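Capsid polyprotein VP90 (Turkey astrovirus 2, PDB 3TS3) forms, through the projection (spike) domain described here, part of the astrovirus capsid, which probably self-assembles into an icosahedral T=3 immature particle. Local coordinates at residues C[28-31]-C[32-35]; C[177-180]-C[181-184]. All coordinates share one frame; numbering follows the deposited sequence.

Both contacts are local, each within one continuous piece of loop, and they lie on opposite sides of the chain's centre with their own centres 27 Å apart. Contact 1 is mostly buried: a turn leading into strand 34-37, where a methyl-to-ring contact and a valine methyl against a carbonyl oxygen do the packing while the hydroxyls of Thr28 and Thr31 bond to other parts of the same subunit. Contact 2 is a surface contact on the loop between strands 164-171 and 187-189, and it faces the second subunit. Its chemistry is wetter, with a water bridge and a weak lysine bond beside one tyrosine-leucine pair. Strand 187-189 links them indirectly, because it pairs with 34-37 and follows the loop of contact 2.

Contact 1: C[28-31]-C[32-35]; sequences TTET and GVFC. With SO4 (sulfate ion), chain I.
Glu30 to Val33 form a type II beta turn, with Thr31 and Gly32 at its corners and Gly32 at the positive phi of 75° that favours glycine there. Val33 folds back across the turn: in one of its two modelled conformers CG2, set beside its own backbone N, lies 3.3 Å from Glu30 O, a contact that is doubtful for the other conformer. The same Glu30 O accepts a bond from Asn189 ND2, and the OD1 of that asparagine takes the N-H of Phe34. The methyl CG2 of Thr28 meets Phe34 CE2 obliquely at 4.0 Å, and the ring also touches Leu88, Ile144 and Met146. Two hydroxyls are held by the surrounding fold: Thr28 OG1, set between its backbone N and carbonyl carbon (chi1 58°), bonds to Glu114 OE1 and Ala116 N, and Thr31, which points away from 32-35 and packs on helix 196-202, bonds through OG1 to Asp194 and Ser191. On the exposed flank, Thr29 OG1 lies 3.2 Å from O3 of a sulfate, probably from the crystallisation liquor, at best a weak bond because its one proton has another acceptor within reach. The arrangement is that of a type II turn with glycine at its third position, delivering the chain into antiparallel pairing of strand 34-37 with 187-189 in the spike.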
ATOM      1  N   THR C  28     -13.478  15.271   2.936  1.00 13.43           N
ATOM      2  CA  THR C  28     -12.843  14.276   3.792  1.00 13.79           C
ATOM      3  C   THR C  28     -13.741  13.803   4.936  1.00 14.66           C
ATOM      4  O   THR C  28     -13.283  13.134   5.838  1.00 14.47           O
ATOM      5  CB  THR C  28     -11.489  14.753   4.356  1.00 13.72           C
ATOM      6  OG1 THR C  28     -11.659  15.970   5.090  1.00 13.63           O
ATOM      7  CG2 THR C  28     -10.495  14.972   3.231  1.00 13.40           C
ATOM      8  N   THR C  29     -15.018  14.167   4.892  1.00 15.48           N
ATOM      9  CA  THR C  29     -15.950  13.726   5.920  1.00 16.97           C
ATOM     10  C   THR C  29     -16.139  12.218   5.948  1.00 16.61           C
ATOM     11  O   THR C  29     -16.230  11.634   7.016  1.00 17.13           O
ATOM     12  CB  THR C  29     -17.337  14.330   5.735  1.00 17.37           C
ATOM     13  OG1 THR C  29     -17.251  15.748   5.791  1.00 20.82           O
ATOM     14  CG2 THR C  29     -18.250  13.855   6.843  1.00 18.92           C
ATOM     15  N   GLU C  30     -16.235  11.600   4.777  1.00 16.19           N
ATOM     16  CA  GLU C  30     -16.439  10.159   4.702  1.00 15.79           C
ATOM     17  C   GLU C  30     -15.192   9.331   4.942  1.00 14.25           C
ATOM     18  O   GLU C  30     -14.086   9.707   4.569  1.00 13.75           O
ATOM     19  CB  GLU C  30     -16.985   9.701   3.342  1.00 16.86           C
ATOM     20  CG  GLU C  30     -17.982  10.568   2.636  1.00 21.44           C
ATOM     21  CD  GLU C  30     -17.962  10.288   1.133  1.00 25.96           C
ATOM     22  OE1 GLU C  30     -17.866   9.099   0.743  1.00 28.69           O
ATOM     23  OE2 GLU C  30     -18.010  11.249   0.341  1.00 28.65           O
ATOM     24  N   THR C  31     -15.417   8.153   5.490  1.00 12.64           N
ATOM     25  CA  THR C  31     -14.398   7.153   5.631  1.00 11.54           C
ATOM     26  C   THR C  31     -13.943   6.714   4.242  1.00 11.24           C
ATOM     27  O   THR C  31     -14.728   6.652   3.309  1.00 11.42           O
ATOM     28  CB  THR C  31     -14.980   5.925   6.352  1.00 11.43           C
ATOM     29  OG1 THR C  31     -14.966   6.145   7.766  1.00 11.38           O
ATOM     30  CG2 THR C  31     -14.203   4.668   6.017  1.00 10.84           C
ATOM     31  N   GLY C  32     -12.659   6.412   4.118  1.00  9.87           N
ATOM     32  CA  GLY C  32     -12.109   5.854   2.896  1.00  9.53           C
ATOM     33  C   GLY C  32     -11.910   6.753   1.695  1.00  8.77           C
ATOM     34  O   GLY C  32     -11.810   6.257   0.587  1.00  8.70           O
ATOM     35  N   VAL C  33     -11.831   8.060   1.920  1.00  8.69           N
ATOM     36  CA  VAL C  33     -11.614   8.985   0.758  0.50  8.75           C
ATOM     37  C   VAL C  33     -10.111   9.186   0.453  1.00  8.20           C
ATOM     38  O   VAL C  33      -9.791   9.491  -0.685  1.00  8.09           O
ATOM     39  CB  VAL C  33     -12.242  10.362   1.084  0.50  8.92           C
ATOM     40  CG1 VAL C  33     -11.970  11.342  -0.019  0.50  9.95           C
ATOM     41  CG2 VAL C  33     -13.752  10.224   1.302  0.50  9.91           C
ATOM     42  N   PHE C  34      -9.253   8.811   1.394  1.00  7.48           N
ATOM     43  CA  PHE C  34      -7.827   8.715   1.085  1.00  7.29           C
ATOM     44  C   PHE C  34      -7.130   7.552   1.786  1.00  7.16           C
ATOM     45  O   PHE C  34      -7.512   7.136   2.868  1.00  6.81           O
ATOM     46  CB  PHE C  34      -7.072  10.024   1.276  1.00  7.37           C
ATOM     47  CG  PHE C  34      -7.107  10.556   2.679  1.00  7.07           C
ATOM     48  CD1 PHE C  34      -6.102  10.255   3.580  1.00  7.99           C
ATOM     49  CD2 PHE C  34      -8.115  11.401   3.077  1.00  8.79           C
ATOM     50  CE1 PHE C  34      -6.126  10.768   4.854  1.00  9.43           C
ATOM     51  CE2 PHE C  34      -8.135  11.911   4.351  1.00  7.99           C
ATOM     52  CZ  PHE C  34      -7.143  11.595   5.233  1.00  9.16           C
ATOM     53  N   CYS C  35      -6.093   7.047   1.136  1.00  7.28           N
ATOM     54  CA  CYS C  35      -5.322   5.929   1.620  1.00  7.39           C
ATOM     55  C   CYS C  35      -3.851   6.307   1.734  1.00  7.28           C
ATOM     56  O   CYS C  35      -3.276   6.820   0.789  1.00  7.51           O
ATOM     57  CB  CYS C  35      -5.478   4.768   0.637  1.00  7.30           C
ATOM     58  SG  CYS C  35      -4.313   3.406   0.854  1.00  8.90           S
TER
HETATM   59  S   SO4 I   5     -17.623  19.554   3.815  1.00 26.13           S
HETATM   60  O1  SO4 I   5     -18.481  20.354   4.694  1.00 28.73           O
HETATM   61  O2  SO4 I   5     -16.239  19.666   4.255  1.00 28.44           O
HETATM   62  O3  SO4 I   5     -18.064  18.164   3.876  1.00 28.98           O
HETATM   63  O4  SO4 I   5     -17.755  20.031   2.440  1.00 27.58           O

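Contact 2: C[177-180]-C[181-184]; sequences AQYQ and NLKM
Tyr179 and Leu182 lie side by side and point the same way, with the leucine methyl CD2 at the edge of the tyrosine ring and in its plane, 3.8 Å from CD2 of Tyr179. In Leu182, chi1 of -175° sets CG opposite the backbone N, and chi2 of 53° then turns CD2 to the ring. One water bridges the backbone carbonyls, 2.7 Å from Tyr179 O and 2.8 Å from Leu182 O, though its protons may be shared with other acceptors. Gln180 and Asn181 run alongside each other, Gln180 CG 3.5 Å from Asn181 OD1, their amide planes 59° apart. The Gln180 chain bends back at chi2, and its OE1 receives the N-H of Gln178 at 2.8 Å, in the carbonyl plane, which ties the side chain to the preceding backbone. This is the loop that joins strands 164-171 and 187-189 of the spike domain, and Leu182 rests on Phe169 and Thr171 of the first of these. Lys183 curls round so that NZ makes a weak 3.4 Å bond to Gln180 O; its strongest partner is Leu200 O of the second subunit, and Leu203 O of that subunit is also bonded. Farther out, Tyr179 OH is bonded to Asn78 OD1 and Asn181 ND2 to Asp174 O, while Thr205 of the second subunit bonds to Leu182 O.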
ATOM      1  N   ALA C 177      13.071  -5.575  17.185  1.00 14.17           N
ATOM      2  CA  ALA C 177      13.961  -4.489  17.557  1.00 15.17           C
ATOM      3  C   ALA C 177      14.321  -3.645  16.343  1.00 16.03           C
ATOM      4  O   ALA C 177      14.511  -2.452  16.456  1.00 17.03           O
ATOM      5  CB  ALA C 177      15.212  -5.023  18.236  1.00 15.82           C
ATOM      6  N   GLN C 178      14.424  -4.292  15.191  1.00 16.45           N
ATOM      7  CA  GLN C 178      14.716  -3.608  13.941  1.00 16.99           C
ATOM      8  C   GLN C 178      13.492  -3.557  13.030  1.00 15.79           C
ATOM      9  O   GLN C 178      13.610  -3.358  11.831  1.00 15.89           O
ATOM     10  CB  GLN C 178      15.909  -4.236  13.223  1.00 17.79           C
ATOM     11  CG  GLN C 178      17.240  -4.031  13.930  1.00 21.40           C
ATOM     12  CD  GLN C 178      17.809  -5.307  14.519  1.00 25.47           C
ATOM     13  OE1 GLN C 178      17.148  -6.010  15.281  1.00 27.24           O
ATOM     14  NE2 GLN C 178      19.054  -5.608  14.165  1.00 27.60           N
ATOM     15  N   TYR C 179      12.322  -3.790  13.608  1.00 14.44           N
ATOM     16  CA  TYR C 179      11.067  -3.759  12.860  1.00 13.55           C
ATOM     17  C   TYR C 179      11.009  -4.832  11.780  1.00 14.11           C
ATOM     18  O   TYR C 179      10.264  -4.726  10.824  1.00 14.75           O
ATOM     19  CB  TYR C 179      10.756  -2.347  12.327  1.00 12.60           C
ATOM     20  CG  TYR C 179      10.023  -1.555  13.364  1.00 10.64           C
ATOM     21  CD1 TYR C 179      10.707  -0.911  14.375  1.00  9.57           C
ATOM     22  CD2 TYR C 179       8.646  -1.523  13.387  1.00  9.00           C
ATOM     23  CE1 TYR C 179      10.038  -0.226  15.360  1.00  9.28           C
ATOM     24  CE2 TYR C 179       7.971  -0.840  14.365  1.00  8.97           C
ATOM     25  CZ  TYR C 179       8.675  -0.199  15.351  1.00 10.15           C
ATOM     26  OH  TYR C 179       8.006   0.474  16.332  1.00 10.14           O
ATOM     27  N   GLN C 180      11.806  -5.874  11.967  1.00 13.99           N
ATOM     28  CA  GLN C 180      11.875  -6.993  11.036  1.00 14.88           C
ATOM     29  C   GLN C 180      10.582  -7.805  10.909  1.00 14.63           C
ATOM     30  O   GLN C 180      10.285  -8.335   9.842  1.00 15.71           O
ATOM     31  CB  GLN C 180      13.072  -7.894  11.348  1.00 14.93           C
ATOM     32  CG  GLN C 180      12.985  -8.643  12.658  1.00 17.40           C
ATOM     33  CD  GLN C 180      13.591  -7.893  13.831  1.00 17.99           C
ATOM     34  OE1 GLN C 180      13.679  -6.674  13.835  1.00 15.83           O
ATOM     35  NE2 GLN C 180      14.003  -8.641  14.842  1.00 20.73           N
ATOM     36  N   ASN C 181       9.863  -7.959  12.014  1.00 13.91           N
ATOM     37  CA  ASN C 181       8.604  -8.699  12.051  1.00 13.66           C
ATOM     38  C   ASN C 181       7.399  -8.050  11.391  1.00 13.20           C
ATOM     39  O   ASN C 181       6.486  -8.731  10.986  1.00 14.29           O
ATOM     40  CB  ASN C 181       8.208  -9.075  13.478  1.00 14.06           C
ATOM     41  CG  ASN C 181       9.304  -9.789  14.220  1.00 15.16           C
ATOM     42  OD1 ASN C 181      10.135 -10.461  13.629  1.00 17.76           O
ATOM     43  ND2 ASN C 181       9.295  -9.659  15.538  1.00 15.31           N
ATOM     44  N   LEU C 182       7.373  -6.728  11.367  1.00 11.71           N
ATOM     45  CA  LEU C 182       6.162  -6.032  10.990  1.00 11.12           C
ATOM     46  C   LEU C 182       5.913  -6.028   9.487  1.00 10.65           C
ATOM     47  O   LEU C 182       6.756  -5.617   8.710  1.00 10.41           O
ATOM     48  CB  LEU C 182       6.202  -4.602  11.541  1.00 10.58           C
ATOM     49  CG  LEU C 182       4.965  -3.723  11.369  1.00 11.73           C
ATOM     50  CD1 LEU C 182       3.737  -4.425  11.887  1.00 12.67           C
ATOM     51  CD2 LEU C 182       5.160  -2.390  12.053  1.00 13.14           C
ATOM     52  N   LYS C 183       4.740  -6.507   9.097  1.00 10.32           N
ATOM     53  CA  LYS C 183       4.351  -6.456   7.701  1.00 10.39           C
ATOM     54  C   LYS C 183       3.263  -5.382   7.632  1.00  9.82           C
ATOM     55  O   LYS C 183       2.159  -5.577   8.104  1.00 10.81           O
ATOM     56  CB  LYS C 183       3.847  -7.822   7.221  1.00 10.50           C
ATOM     57  CG  LYS C 183       4.657  -9.060   7.684  1.00 13.49           C
ATOM     58  CD  LYS C 183       6.142  -9.026   7.338  1.00 15.18           C
ATOM     59  CE  LYS C 183       6.829 -10.349   7.730  1.00 16.80           C
ATOM     60  NZ  LYS C 183       8.305 -10.227   7.892  1.00 19.47           N
ATOM     61  N   MET C 184       3.599  -4.233   7.062  1.00  9.17           N
ATOM     62  CA  MET C 184       2.689  -3.095   7.032  1.00  8.60           C
ATOM     63  C   MET C 184       1.421  -3.301   6.225  1.00  8.45           C
ATOM     64  O   MET C 184       1.421  -3.979   5.217  1.00  8.60           O
ATOM     65  CB  MET C 184       3.387  -1.853   6.483  1.00  8.79           C
ATOM     66  CG  MET C 184       4.430  -1.282   7.379  1.00 10.03           C
ATOM     67  SD  MET C 184       3.740  -0.597   8.899  1.00 15.15           S
ATOM     68  CE  MET C 184       2.547   0.542   8.273  1.00 14.27           C
TER
HETATM   69  O   HOH W   1       9.498  -5.094   8.309  1.00 10.87           O